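Side-chain contacts in telomerase reverse transcriptase (Takifugu rubripes, PDB 4LMO), which extends telomeres by copying a template in the telomerase RNA, the chain here being its RNA-binding domain: residues D42-R45 against I46-E50; R67-F70 against N71-P74; S110-L113 against P114-C117; W241-L244 against Q245-F249. One frame throughout, in Å; residues are numbered along the deposited sequence.

Contact 1 (D42-R45 against I46-E50); sequences DLIR and IVFFE
R45 and E50 form a salt bridge at the C-terminal end of helix 40-48. R45 NH1 donates to E50 OE1 at 3.1 Å along a nearly straight path (171°), meeting the carboxylate on its syn side while OE1 lies close to the guanidinium plane; the bond from NH1 to OE2 is weak. A bend at chi2 (-85°) carries the arginine chain toward F49 and E50, where its guanidinium lies flat on the F49 ring. R45 CZ stands 4.4 Å from the centroid of the F49 ring, with the two planes 22° apart, a stacked cation-pi contact. Beyond the segments, R45 NH2 donates to the carbonyl of P62, and E50 OE2 accepts from the backbone N of R60. An alanine in place of R45 would probably leave E50 without its charged mate and one face of F49 without its cover. The backbone bond from F49 N to R45 O (3.0 Å) is the last of four consecutive i to i+4 bonds, and F49 itself leaves helical angles. On the apolar side, I44 CG2 lies 3.8 Å from F49 CE2 and 3.9 Å from F48 CD2, while L43 CD1 meets V47 CG2 at 3.9 Å. The guanidinium of this buried residue is thus bonded by a carboxylate and a carbonyl and covered on one face by an aromatic ring, which probably makes its positive charge tolerable there.

Contact 2 (R67-F70 against N71-P74); sequences RRFF and NMVP
M72 CG stands anti to its own carbonyl carbon (chi1 -54°), and with the chain extended beyond CG the thioether runs beside F69, whose ring points the same way. The methyl end therefore lies over the ring: M72 CE is 4.2 Å from the centroid of the F69 ring and 27° off its normal, a CH-pi contact. The sulfur approaches obliquely, with M72 SD 4.7 Å from that centroid, which makes the pair a Met-aromatic contact as well. An alanine at M72 would probably strip the cover from this face of F69 and leave a gap where the thioether now reaches W180. The backbone here passes from helix 67-70 to helix 73-85 through a type I beta turn from F70 to V73, in which V73 N donates to F70 O at 3.3 Å. Residues 67-70 belong to a region that, by similarity, interacts with the RNA template. At the second residue of the turn, N71 N still bonds to R67 O at 3.1 Å, the i to i+4 link of helix 67-70. N71 OD1 lies over one face of the R67 guanidinium, 3.6 Å from NH1 of R67, with the amide and guanidinium planes 80° apart. R68 leaves on a different side, its NH1 held by E193 and by the carbonyl of L181. V73 CG2 packs against F70, reaching F70 O at 3.2 Å and F70 CD2 at 4.4 Å.

Contact 3 (S110-L113 against P114-C117); sequences SSFL and PQHC
P114 packs back on the end of helix 109-112, and its ring can be followed outward atom by atom. CB and CG stay near L113 C simply because the two residues are joined. The real approaches are to S110, one turn back: P114 CG, at the C-gamma exo pucker, comes within 3.9 Å of S110 O, and P114 CD closes to 3.2 Å from S110 O. Having no N-H, the proline cannot donate to S110 O as a helical residue at this position would, and its CD occupies that place instead. The one backbone hydrogen bond across the junction comes a residue later, where Q115 N donates to F112 O at 3.0 Å with an N-H...O angle of 146°. Q115 CB sits 3.4 Å from that same F112 O, while H116 CD2 lies 3.5 Å from L113 O at the edge of the imidazole. L113 O also bonds to Y236, and F112 packs on helix 238-251. The arrangement is a proline just after a weakly bonded helix end, with a type I beta turn from F112 to Q115 overlapped by an inverse gamma turn centred on Q115, whose H116 N to P114 O bond is weak; the chain then runs to C117 and its disulfide with C96.

Contact 4 (W241-L244 against Q245-F249); sequences WAKL and QDLAF
Q245 folds over W241, one turn of helix 238-251 earlier. With CG anti to its own carbonyl carbon and the chain bent at chi2 (-63°), the glutamine doubles back across the indole face. Its CG stands 4.1 Å from the centroid of the W241 five-membered ring, 28° off the normal, a CH-pi contact. The amide continues over the six-membered ring, Q245 NE2 coming 3.3 Å from W241 CZ2; the amide and indole planes are 26° apart, so the amide is tilted, with its NE2 end over the rim of the ring. W241 is also stacked with Y222. Beneath the side chains, Q245 N donates to W241 O at 3.0 Å, fixing the spacing of the pair.

L244 turns its branch toward helix 109-112, meeting F112, and toward L113. The bond from A248 N to L244 O (3.0 Å) carries the helix past it.

K243 CG, anti to the backbone N, lies 4.0 Å from L247 CD1; the bends of the lysine at chi2 and chi3 come beyond the touching atom. L247 N donates to K243 O at 3.0 Å. The lysine ammonium is 5.0 Å from D246, NZ to OD2, opposite charges near one another but not in contact, and D246 OD2 also has a long, weak ion pair with R250. One side of the helix thus carries the amide-on-indole contact and another the K243-L247 apolar contact, with backbone bonds giving the regular polar links, while any pull between K243 and D246 would be through space and probably modest.

How the contacts relate
The four contacts fall into two pairs on opposite sides of the chain's centre. Contacts 1 and 2 have centres 12 Å apart and bring helix 40-48 against helix 67-70 and the start of helix 73-85, with F69 edge-to-face on F49 and also packed on F48. Contacts 3 and 4, likewise 12 Å apart, join helix 109-112 to helix 238-251, where F112 CE2 reaches L247 CD1 at 3.8 Å. Contact 1 is buried and combines a salt bridge with cation-pi stacking; contact 2, partly buried, relies on a Met-aromatic contact. Contacts 3 and 4 lie at the surface, built chiefly from proline, apolar and amide-on-indole packing. The centres of contacts 2 and 4 are about 47 Å apart.

Contact 1 (D42-R45 against I46-E50)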
loop_
_atom_site.group_PDB
_atom_site.type_symbol
_atom_site.label_atom_id
_atom_site.label_comp_id
_atom_site.label_asym_id
_atom_site.label_seq_id
_atom_site.Cartn_x
_atom_site.Cartn_y
_atom_site.Cartn_z
ATOM N N ASP A 42 -11.889 -12.105 -2.761
ATOM C CA ASP A 42 -10.956 -11.725 -3.823
ATOM C C ASP A 42 -9.603 -11.304 -3.249
ATOM O O ASP A 42 -8.556 -11.707 -3.762
ATOM C CB ASP A 42 -11.533 -10.596 -4.688
ATOM C CG ASP A 42 -12.828 -10.985 -5.386
ATOM O OD1 ASP A 42 -12.903 -12.092 -5.963
ATOM O OD2 ASP A 42 -13.771 -10.170 -5.366
ATOM N N LEU A 43 -9.633 -10.507 -2.182
ATOM C CA LEU A 43 -8.411 -10.027 -1.536
ATOM C C LEU A 43 -7.583 -11.160 -0.937
ATOM O O LEU A 43 -6.359 -11.170 -1.067
ATOM C CB LEU A 43 -8.714 -8.954 -0.478
ATOM C CG LEU A 43 -7.493 -8.275 0.160
ATOM C CD1 LEU A 43 -6.592 -7.629 -0.886
ATOM C CD2 LEU A 43 -7.918 -7.255 1.202
ATOM N N ILE A 44 -8.255 -12.110 -0.291
ATOM C CA ILE A 44 -7.596 -13.308 0.240
ATOM C C ILE A 44 -6.828 -14.050 -0.862
ATOM O O ILE A 44 -5.718 -14.536 -0.638
ATOM C CB ILE A 44 -8.606 -14.232 0.960
ATOM C CG1 ILE A 44 -9.102 -13.550 2.240
ATOM C CG2 ILE A 44 -7.989 -15.594 1.268
ATOM C CD1 ILE A 44 -10.257 -14.249 2.922
ATOM N N ARG A 45 -7.422 -14.102 -2.053
ATOM C CA ARG A 45 -6.790 -14.683 -3.237
ATOM C C ARG A 45 -5.516 -13.943 -3.643
ATOM O O ARG A 45 -4.489 -14.568 -3.913
ATOM C CB ARG A 45 -7.779 -14.692 -4.407
ATOM C CG ARG A 45 -8.870 -15.736 -4.283
ATOM C CD ARG A 45 -8.363 -17.060 -4.816
ATOM N NE ARG A 45 -8.977 -18.195 -4.151
ATOM C CZ ARG A 45 -8.609 -19.457 -4.329
ATOM N NH1 ARG A 45 -7.618 -19.764 -5.157
ATOM N NH2 ARG A 45 -9.237 -20.415 -3.668
ATOM N N ILE A 46 -5.598 -12.614 -3.680
ATOM C CA ILE A 46 -4.470 -11.753 -4.029
ATOM C C ILE A 46 -3.334 -11.872 -3.012
ATOM O O ILE A 46 -2.162 -11.897 -3.385
ATOM C CB ILE A 46 -4.911 -10.273 -4.163
ATOM C CG1 ILE A 46 -5.977 -10.130 -5.257
ATOM C CG2 ILE A 46 -3.718 -9.366 -4.452
ATOM C CD1 ILE A 46 -6.747 -8.825 -5.223
ATOM N N VAL A 47 -3.690 -11.959 -1.733
ATOM C CA VAL A 47 -2.700 -11.982 -0.656
ATOM C C VAL A 47 -2.059 -13.361 -0.462
ATOM O O VAL A 47 -0.844 -13.455 -0.276
ATOM C CB VAL A 47 -3.293 -11.461 0.678
ATOM C CG1 VAL A 47 -2.256 -11.493 1.795
ATOM C CG2 VAL A 47 -3.831 -10.047 0.503
ATOM N N PHE A 48 -2.862 -14.423 -0.529
ATOM C CA PHE A 48 -2.393 -15.753 -0.120
ATOM C C PHE A 48 -2.297 -16.819 -1.207
ATOM O O PHE A 48 -1.588 -17.810 -1.025
ATOM C CB PHE A 48 -3.249 -16.295 1.031
ATOM C CG PHE A 48 -3.271 -15.412 2.242
ATOM C CD1 PHE A 48 -2.137 -15.265 3.039
ATOM C CD2 PHE A 48 -4.431 -14.735 2.597
ATOM C CE1 PHE A 48 -2.158 -14.446 4.159
ATOM C CE2 PHE A 48 -4.457 -13.918 3.719
ATOM C CZ PHE A 48 -3.319 -13.775 4.500
ATOM N N PHE A 49 -3.005 -16.627 -2.320
ATOM C CA PHE A 49 -3.122 -17.676 -3.337
ATOM C C PHE A 49 -2.506 -17.290 -4.688
ATOM O O PHE A 49 -1.296 -17.449 -4.880
ATOM C CB PHE A 49 -4.580 -18.145 -3.468
ATOM C CG PHE A 49 -5.122 -18.794 -2.217
ATOM C CD1 PHE A 49 -5.022 -20.171 -2.028
ATOM C CD2 PHE A 49 -5.725 -18.027 -1.221
ATOM C CE1 PHE A 49 -5.515 -20.769 -0.876
ATOM C CE2 PHE A 49 -6.219 -18.620 -0.066
ATOM C CZ PHE A 49 -6.113 -19.994 0.107
ATOM N N GLU A 50 -3.322 -16.784 -5.611
ATOM C CA GLU A 50 -2.856 -16.470 -6.967
ATOM C C GLU A 50 -1.912 -15.271 -7.063
ATOM O O GLU A 50 -1.044 -15.234 -7.938
ATOM C CB GLU A 50 -4.035 -16.265 -7.924
ATOM C CG GLU A 50 -4.674 -17.552 -8.423
ATOM C CD GLU A 50 -5.779 -18.059 -7.515
ATOM O OE1 GLU A 50 -5.966 -17.493 -6.419
ATOM O OE2 GLU A 50 -6.468 -19.028 -7.896
#

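Contact 2 (R67-F70 against N71-P74)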
loop_
_atom_site.group_PDB
_atom_site.type_symbol
_atom_site.label_atom_id
_atom_site.label_comp_id
_atom_site.label_asym_id
_atom_site.label_seq_id
_atom_site.Cartn_x
_atom_site.Cartn_y
_atom_site.Cartn_z
ATOM N N ARG A 67 -11.225 -23.981 4.925
ATOM C CA ARG A 67 -11.938 -23.460 6.093
ATOM C C ARG A 67 -11.158 -22.360 6.816
ATOM O O ARG A 67 -11.741 -21.355 7.231
ATOM C CB ARG A 67 -12.311 -24.589 7.063
ATOM C CG ARG A 67 -13.472 -24.239 7.981
ATOM C CD ARG A 67 -13.679 -25.280 9.070
ATOM N NE ARG A 67 -14.524 -24.760 10.147
ATOM C CZ ARG A 67 -14.066 -24.212 11.272
ATOM N NH1 ARG A 67 -12.760 -24.107 11.494
ATOM N NH2 ARG A 67 -14.921 -23.766 12.182
ATOM N N ARG A 68 -9.845 -22.554 6.944
ATOM C CA ARG A 68 -8.945 -21.590 7.583
ATOM C C ARG A 68 -9.036 -20.212 6.926
ATOM O O ARG A 68 -9.171 -19.195 7.612
ATOM C CB ARG A 68 -7.500 -22.099 7.536
ATOM C CG ARG A 68 -6.573 -21.460 8.562
ATOM C CD ARG A 68 -5.105 -21.725 8.256
ATOM N NE ARG A 68 -4.707 -23.117 8.470
ATOM C CZ ARG A 68 -4.139 -23.584 9.581
ATOM N NH1 ARG A 68 -3.891 -22.776 10.611
ATOM N NH2 ARG A 68 -3.816 -24.868 9.667
ATOM N N PHE A 69 -8.974 -20.193 5.597
ATOM C CA PHE A 69 -9.003 -18.949 4.833
ATOM C C PHE A 69 -10.421 -18.432 4.607
ATOM O O PHE A 69 -10.623 -17.227 4.438
ATOM C CB PHE A 69 -8.247 -19.115 3.509
ATOM C CG PHE A 69 -6.766 -19.334 3.683
ATOM C CD1 PHE A 69 -6.253 -20.618 3.863
ATOM C CD2 PHE A 69 -5.885 -18.257 3.683
ATOM C CE1 PHE A 69 -4.890 -20.821 4.032
ATOM C CE2 PHE A 69 -4.522 -18.454 3.849
ATOM C CZ PHE A 69 -4.025 -19.738 4.023
ATOM N N PHE A 70 -11.398 -19.339 4.617
ATOM C CA PHE A 70 -12.806 -18.956 4.522
ATOM C C PHE A 70 -13.244 -18.117 5.722
ATOM O O PHE A 70 -14.029 -17.182 5.579
ATOM C CB PHE A 70 -13.717 -20.183 4.378
ATOM C CG PHE A 70 -15.182 -19.841 4.301
ATOM C CD1 PHE A 70 -16.027 -20.081 5.383
ATOM C CD2 PHE A 70 -15.714 -19.254 3.154
ATOM C CE1 PHE A 70 -17.374 -19.756 5.316
ATOM C CE2 PHE A 70 -17.059 -18.926 3.082
ATOM C CZ PHE A 70 -17.890 -19.178 4.165
ATOM N N ASN A 71 -12.731 -18.455 6.901
ATOM C CA ASN A 71 -13.061 -17.721 8.119
ATOM C C ASN A 71 -12.468 -16.312 8.175
ATOM O O ASN A 71 -12.891 -15.493 8.992
ATOM C CB ASN A 71 -12.664 -18.530 9.355
ATOM C CG ASN A 71 -13.525 -19.767 9.544
ATOM O OD1 ASN A 71 -13.029 -20.824 9.928
ATOM N ND2 ASN A 71 -14.825 -19.641 9.275
ATOM N N MET A 72 -11.507 -16.036 7.295
ATOM C CA MET A 72 -10.863 -14.725 7.213
ATOM C C MET A 72 -11.657 -13.739 6.354
ATOM O O MET A 72 -11.401 -12.533 6.396
ATOM C CB MET A 72 -9.444 -14.852 6.646
ATOM C CG MET A 72 -8.530 -15.828 7.370
ATOM S SD MET A 72 -6.957 -15.976 6.499
ATOM C CE MET A 72 -6.230 -17.388 7.330
ATOM N N VAL A 73 -12.606 -14.256 5.576
ATOM C CA VAL A 73 -13.412 -13.436 4.656
ATOM C C VAL A 73 -14.006 -12.170 5.299
ATOM O O VAL A 73 -13.834 -11.078 4.750
ATOM C CB VAL A 73 -14.507 -14.265 3.928
ATOM C CG1 VAL A 73 -15.461 -13.362 3.154
ATOM C CG2 VAL A 73 -13.877 -15.278 2.985
ATOM N N PRO A 74 -14.684 -12.305 6.463
ATOM C CA PRO A 74 -15.291 -11.133 7.106
ATOM C C PRO A 74 -14.288 -10.031 7.450
ATOM O O PRO A 74 -14.603 -8.848 7.301
ATOM C CB PRO A 74 -15.903 -11.712 8.387
ATOM C CG PRO A 74 -16.174 -13.139 8.056
ATOM C CD PRO A 74 -15.013 -13.544 7.196
#

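Contact 3 (S110-L113 against P114-C117)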
loop_
_atom_site.group_PDB
_atom_site.type_symbol
_atom_site.label_atom_id
_atom_site.label_comp_id
_atom_site.label_asym_id
_atom_site.label_seq_id
_atom_site.Cartn_x
_atom_site.Cartn_y
_atom_site.Cartn_z
ATOM N N SER A 110 10.531 27.426 -9.637
ATOM C CA SER A 110 11.305 27.423 -8.394
ATOM C C SER A 110 10.436 27.536 -7.135
ATOM O O SER A 110 10.889 27.212 -6.036
ATOM C CB SER A 110 12.363 28.533 -8.419
ATOM O OG SER A 110 11.786 29.786 -8.748
ATOM N N SER A 111 9.198 27.995 -7.309
ATOM C CA SER A 111 8.228 28.080 -6.218
ATOM C C SER A 111 7.852 26.698 -5.670
ATOM O O SER A 111 7.604 26.545 -4.472
ATOM C CB SER A 111 6.974 28.829 -6.688
ATOM O OG SER A 111 5.940 28.790 -5.718
ATOM N N PHE A 112 7.825 25.699 -6.550
ATOM C CA PHE A 112 7.349 24.361 -6.196
ATOM C C PHE A 112 8.461 23.357 -5.893
ATOM O O PHE A 112 8.205 22.315 -5.291
ATOM C CB PHE A 112 6.415 23.820 -7.282
ATOM C CG PHE A 112 5.223 24.694 -7.546
ATOM C CD1 PHE A 112 4.094 24.621 -6.736
ATOM C CD2 PHE A 112 5.228 25.596 -8.605
ATOM C CE1 PHE A 112 2.994 25.431 -6.974
ATOM C CE2 PHE A 112 4.131 26.408 -8.849
ATOM C CZ PHE A 112 3.013 26.327 -8.033
ATOM N N LEU A 113 9.688 23.671 -6.304
ATOM C CA LEU A 113 10.837 22.791 -6.055
ATOM C C LEU A 113 11.066 22.447 -4.570
ATOM O O LEU A 113 11.365 21.295 -4.254
ATOM C CB LEU A 113 12.118 23.343 -6.699
ATOM C CG LEU A 113 12.203 23.396 -8.231
ATOM C CD1 LEU A 113 13.422 24.191 -8.668
ATOM C CD2 LEU A 113 12.231 22.007 -8.855
ATOM N N PRO A 114 10.920 23.432 -3.655
ATOM C CA PRO A 114 11.077 23.097 -2.233
ATOM C C PRO A 114 9.898 22.324 -1.635
ATOM O O PRO A 114 10.007 21.814 -0.518
ATOM C CB PRO A 114 11.179 24.471 -1.551
ATOM C CG PRO A 114 11.427 25.452 -2.646
ATOM C CD PRO A 114 10.731 24.882 -3.839
ATOM N N GLN A 115 8.784 22.243 -2.362
ATOM C CA GLN A 115 7.570 21.617 -1.837
ATOM C C GLN A 115 7.563 20.097 -2.012
ATOM O O GLN A 115 6.759 19.546 -2.771
ATOM C CB GLN A 115 6.315 22.245 -2.453
ATOM C CG GLN A 115 5.060 22.027 -1.622
ATOM C CD GLN A 115 3.786 22.365 -2.367
ATOM O OE1 GLN A 115 3.682 23.408 -3.017
ATOM N NE2 GLN A 115 2.801 21.484 -2.266
ATOM N N HIS A 116 8.466 19.431 -1.302
ATOM C CA HIS A 116 8.522 17.972 -1.281
ATOM C C HIS A 116 8.295 17.454 0.116
ATOM O O HIS A 116 8.380 18.209 1.085
ATOM C CB HIS A 116 9.850 17.470 -1.849
ATOM C CG HIS A 116 11.067 18.092 -1.206
ATOM N ND1 HIS A 116 11.790 17.461 -0.266
ATOM C CD2 HIS A 116 11.672 19.329 -1.402
ATOM C CE1 HIS A 116 12.808 18.250 0.121
ATOM N NE2 HIS A 116 12.733 19.395 -0.574
ATOM N N CYS A 117 7.991 16.165 0.229
ATOM C CA CYS A 117 7.730 15.540 1.522
ATOM C C CYS A 117 8.910 14.696 1.985
ATOM O O CYS A 117 9.374 13.815 1.259
ATOM C CB CYS A 117 6.473 14.673 1.451
ATOM S SG CYS A 117 5.008 15.544 0.850
#

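Contact 4 (W241-L244 against Q245-F249)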
loop_
_atom_site.group_PDB
_atom_site.type_symbol
_atom_site.label_atom_id
_atom_site.label_comp_id
_atom_site.label_asym_id
_atom_site.label_seq_id
_atom_site.Cartn_x
_atom_site.Cartn_y
_atom_site.Cartn_z
ATOM N N TRP A 241 4.257 17.217 -8.451
ATOM C CA TRP A 241 5.095 16.685 -9.523
ATOM C C TRP A 241 4.489 16.937 -10.878
ATOM O O TRP A 241 5.193 17.315 -11.813
ATOM C CB TRP A 241 5.380 15.200 -9.326
ATOM C CG TRP A 241 6.380 14.684 -10.331
ATOM C CD1 TRP A 241 6.134 13.884 -11.444
ATOM C CD2 TRP A 241 7.822 14.953 -10.366
ATOM N NE1 TRP A 241 7.294 13.634 -12.131
ATOM C CE2 TRP A 241 8.343 14.250 -11.542
ATOM C CE3 TRP A 241 8.704 15.676 -9.566
ATOM C CZ2 TRP A 241 9.688 14.278 -11.881
ATOM C CZ3 TRP A 241 10.059 15.700 -9.921
ATOM C CH2 TRP A 241 10.537 15.015 -11.049
ATOM N N ALA A 242 3.177 16.740 -10.989
ATOM C CA ALA A 242 2.443 17.045 -12.217
ATOM C C ALA A 242 2.535 18.531 -12.590
ATOM O O ALA A 242 2.584 18.873 -13.771
ATOM C CB ALA A 242 0.991 16.608 -12.095
ATOM N N LYS A 243 2.565 19.399 -11.578
ATOM C CA LYS A 243 2.756 20.840 -11.776
ATOM C C LYS A 243 4.176 21.167 -12.257
ATOM O O LYS A 243 4.355 21.995 -13.152
ATOM C CB LYS A 243 2.442 21.609 -10.486
ATOM C CG LYS A 243 2.377 23.127 -10.639
ATOM C CD LYS A 243 0.950 23.666 -10.633
ATOM C CE LYS A 243 0.282 23.592 -12.000
ATOM N NZ LYS A 243 -0.981 24.384 -12.042
ATOM N N LEU A 244 5.176 20.516 -11.662
ATOM C CA LEU A 244 6.576 20.720 -12.055
ATOM C C LEU A 244 6.840 20.295 -13.499
ATOM O O LEU A 244 7.534 20.996 -14.235
ATOM C CB LEU A 244 7.534 19.988 -11.108
ATOM C CG LEU A 244 7.782 20.559 -9.707
ATOM C CD1 LEU A 244 8.496 19.532 -8.843
ATOM C CD2 LEU A 244 8.571 21.863 -9.752
ATOM N N GLN A 245 6.283 19.151 -13.893
ATOM C CA GLN A 245 6.401 18.658 -15.265
ATOM C C GLN A 245 5.761 19.617 -16.264
ATOM O O GLN A 245 6.331 19.895 -17.319
ATOM C CB GLN A 245 5.776 17.264 -15.398
ATOM C CG GLN A 245 6.577 16.153 -14.736
ATOM C CD GLN A 245 7.952 15.979 -15.354
ATOM O OE1 GLN A 245 8.080 15.748 -16.556
ATOM N NE2 GLN A 245 8.987 16.089 -14.533
ATOM N N ASP A 246 4.581 20.123 -15.911
ATOM C CA ASP A 246 3.832 21.049 -16.752
ATOM C C ASP A 246 4.587 22.355 -17.014
ATOM O O ASP A 246 4.722 22.774 -18.164
ATOM C CB ASP A 246 2.463 21.343 -16.130
ATOM C CG ASP A 246 1.594 22.219 -17.014
ATOM O OD1 ASP A 246 1.484 21.926 -18.226
ATOM O OD2 ASP A 246 1.015 23.196 -16.494
ATOM N N LEU A 247 5.075 22.985 -15.945
ATOM C CA LEU A 247 5.779 24.267 -16.043
ATOM C C LEU A 247 7.155 24.135 -16.693
ATOM O O LEU A 247 7.640 25.076 -17.324
ATOM C CB LEU A 247 5.916 24.916 -14.661
ATOM C CG LEU A 247 4.658 25.327 -13.888
ATOM C CD1 LEU A 247 4.990 25.501 -12.415
ATOM C CD2 LEU A 247 4.038 26.599 -14.448
ATOM N N ALA A 248 7.777 22.970 -16.530
ATOM C CA ALA A 248 9.073 22.690 -17.150
ATOM C C ALA A 248 8.948 22.493 -18.661
ATOM O O ALA A 248 9.862 22.836 -19.413
ATOM C CB ALA A 248 9.721 21.473 -16.507
ATOM N N PHE A 249 7.813 21.946 -19.094
ATOM C CA PHE A 249 7.586 21.636 -20.508
ATOM C C PHE A 249 6.665 22.629 -21.222
ATOM O O PHE A 249 6.199 22.365 -22.332
ATOM C CB PHE A 249 7.076 20.198 -20.666
ATOM C CG PHE A 249 8.149 19.157 -20.514
ATOM C CD1 PHE A 249 8.882 18.730 -21.615
ATOM C CD2 PHE A 249 8.433 18.605 -19.269
ATOM C CE1 PHE A 249 9.875 17.774 -21.479
ATOM C CE2 PHE A 249 9.425 17.649 -19.126
ATOM C CZ PHE A 249 10.147 17.231 -20.233
#